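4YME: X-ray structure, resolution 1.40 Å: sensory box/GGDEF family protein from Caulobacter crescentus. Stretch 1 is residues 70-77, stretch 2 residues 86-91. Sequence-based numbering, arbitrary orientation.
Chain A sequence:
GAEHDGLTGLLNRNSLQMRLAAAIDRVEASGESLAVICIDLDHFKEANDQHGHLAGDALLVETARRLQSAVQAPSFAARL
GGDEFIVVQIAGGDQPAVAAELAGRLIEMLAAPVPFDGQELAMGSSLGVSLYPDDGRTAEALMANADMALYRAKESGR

Stretch 1 70-77: AVQAPSFA
Stretch 2, residues 86-91: IVVQIA

Stretch 1 leaves a helix at Val-71, runs through a loop, and becomes a strand at Phe-76 and Ala-77. Stretch 2 is strand throughout. The two strands are antiparallel, with Phe-76 opposite Val-88 (CA to CA 5.3 Å) and Ala-77 opposite Val-87 (CA to CA 4.4 Å). Ser-75 continues the register beside Gln-89, CA to CA 4.7 Å.

Phe-76 (phi/psi -158/162) and Val-88 (-106/120) form the hydrogen-bonded pair. Phe-76 N donates to Val-88 O at 3.0 Å, and Val-88 N donates to Phe-76 O at 2.8 Å. Ala-77 (-133/148) and Val-87 (-119/130) form the non-hydrogen-bonded pair. CA-H...O contacts lie alongside this pair: Val-87 CA is 3.4 Å from Phe-76 O, and Ala-77 CA is 3.2 Å from Ile-86 O.

Ser-75 (-77/164) extends the ladder with its side chain. Its chi1 is m (-63°), which places Ser-75 OG 3.1 Å from Ile-90 N to accept a hydrogen bond. A small hydroxyl suits this place, because it reaches the backbone amide directly. Ser-75 CB also packs close to Val-88 O, at 3.1 Å.

Val-88 is one bump, on the same face of the sheet as Phe-76. Phe-76 has chi1 p (47°) and chi2 -86°, so the end of its ring comes nearer to stretch 2 than its CA-to-CB direction suggests. Val-88 CB sits over the ring face, 3.8 Å from the centroid of the Phe-76 ring and 19° off its normal. Val-88 is t (177°), and its CG2 meets Phe-76 CE2 at 3.6 Å. The flat ring gives the branched valine a broad surface to rest on. Both residues are buried.

Ala-77 and Val-87 point to the other face. Ala-77 CB is 4.2 Å from Val-87 CG2; the short methyl occupies little room beside the valine. Val-87 is t (170°), and its CG1 meets Val-71 CG2 at 4.0 Å. Val-71 (-115/111) is also t (179°) and points toward stretch 2, so the loop adds a second apolar contact to Val-87.

Further along, a cis peptide bond precedes Pro-74 (-90/-1), whose ring is C-gamma endo. The turn is tied by Ser-75 N to Gln-72 O, 2.9 Å. Pro-74 CG packs 4.0 Å from Ile-90 CB. Ile-90, with chi1 m and chi2 t, extends its CD1 to 3.6 Å from Pro-74 O, so that its long apolar side chain lies against Pro-74. Gln-89 points away. Together the stretches bury 428 Å², both sides summed.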

# COMPACT_ATOMS: atom_id res chain seq x y z
N ALA A 70 4.15 -1.25 10.50
CA ALA A 70 5.15 -0.38 9.88
C ALA A 70 4.68 1.04 9.59
O ALA A 70 5.51 1.94 9.31
CB ALA A 70 5.55 -0.96 8.60
N VAL A 71 3.39 1.25 9.55
CA VAL A 71 2.83 2.51 9.08
C VAL A 71 2.13 3.11 10.32
O VAL A 71 1.06 2.62 10.73
CB VAL A 71 1.88 2.29 7.89
CG1 VAL A 71 1.22 3.60 7.34
CG2 VAL A 71 2.63 1.57 6.72
N GLN A 72 2.69 4.21 10.83
CA GLN A 72 2.20 4.92 12.02
C GLN A 72 1.71 6.32 11.63
O GLN A 72 2.27 6.91 10.73
CB GLN A 72 3.34 5.07 13.05
CG GLN A 72 4.01 3.71 13.47
CD GLN A 72 3.00 2.79 14.12
OE1 GLN A 72 2.14 3.28 14.90
NE2 GLN A 72 3.08 1.46 13.84
N ALA A 73 0.69 6.82 12.33
CA ALA A 73 0.23 8.22 12.13
C ALA A 73 1.45 9.15 12.16
O ALA A 73 2.34 9.00 13.02
CB ALA A 73 -0.83 8.64 13.17
N PRO A 74 1.56 10.08 11.22
CA PRO A 74 0.48 10.56 10.34
C PRO A 74 0.30 9.80 9.01
O PRO A 74 -0.59 10.14 8.22
CB PRO A 74 0.94 12.00 10.03
CG PRO A 74 2.44 11.92 10.08
CD PRO A 74 2.74 10.98 11.18
N SER A 75 1.15 8.80 8.78
CA SER A 75 1.01 7.96 7.59
C SER A 75 -0.15 7.00 7.84
O SER A 75 -0.58 6.77 8.97
CB SER A 75 2.33 7.26 7.32
OG SER A 75 3.33 8.22 7.05
N PHE A 76 -0.64 6.38 6.76
CA PHE A 76 -1.79 5.49 6.89
C PHE A 76 -1.84 4.51 5.73
O PHE A 76 -1.24 4.72 4.68
CB PHE A 76 -3.11 6.28 7.03
CG PHE A 76 -3.30 7.40 6.03
CD1 PHE A 76 -2.77 8.65 6.28
CD2 PHE A 76 -4.07 7.23 4.88
CE1 PHE A 76 -2.94 9.71 5.39
CE2 PHE A 76 -4.27 8.29 4.04
CZ PHE A 76 -3.71 9.53 4.30
N ALA A 77 -2.60 3.44 5.94
CA ALA A 77 -2.70 2.31 5.00
C ALA A 77 -4.14 1.94 4.78
O ALA A 77 -4.97 2.02 5.69
CB ALA A 77 -1.92 1.17 5.46
N ILE A 86 -2.72 0.43 -0.39
CA ILE A 86 -2.14 1.75 -0.57
C ILE A 86 -1.56 2.19 0.76
O ILE A 86 -2.21 2.04 1.82
CB ILE A 86 -3.18 2.78 -1.00
CG1 ILE A 86 -3.79 2.43 -2.32
CG2 ILE A 86 -2.60 4.21 -0.96
CD1 ILE A 86 -3.03 2.83 -3.44
N VAL A 87 -0.37 2.76 0.71
CA VAL A 87 0.21 3.44 1.87
C VAL A 87 0.43 4.87 1.51
O VAL A 87 0.97 5.20 0.44
CB VAL A 87 1.54 2.79 2.31
CG1 VAL A 87 2.23 3.65 3.33
CG2 VAL A 87 1.31 1.36 2.80
N VAL A 88 -0.03 5.77 2.37
CA VAL A 88 0.24 7.19 2.25
C VAL A 88 1.24 7.60 3.29
O VAL A 88 1.01 7.42 4.48
CB VAL A 88 -1.06 8.03 2.34
CG1 VAL A 88 -0.73 9.51 2.29
CG2 VAL A 88 -2.07 7.63 1.29
N GLN A 89 2.37 8.13 2.81
CA GLN A 89 3.48 8.53 3.67
C GLN A 89 3.51 10.06 3.77
O GLN A 89 3.59 10.75 2.78
CB GLN A 89 4.80 8.09 3.05
CG GLN A 89 5.96 8.46 3.93
CD GLN A 89 7.29 8.34 3.18
OE1 GLN A 89 7.43 8.79 2.02
NE2 GLN A 89 8.24 7.76 3.83
N ILE A 90 3.43 10.55 5.01
CA ILE A 90 3.72 11.94 5.33
C ILE A 90 5.01 11.96 6.13
O ILE A 90 5.12 11.33 7.16
CB ILE A 90 2.60 12.58 6.15
CG1 ILE A 90 1.31 12.68 5.36
CG2 ILE A 90 3.00 14.00 6.56
CD1 ILE A 90 0.04 13.07 6.14
N ALA A 91 5.97 12.74 5.64
CA ALA A 91 7.32 12.70 6.23
C ALA A 91 8.05 14.01 5.96
O ALA A 91 7.44 14.96 5.54
CB ALA A 91 8.09 11.53 5.66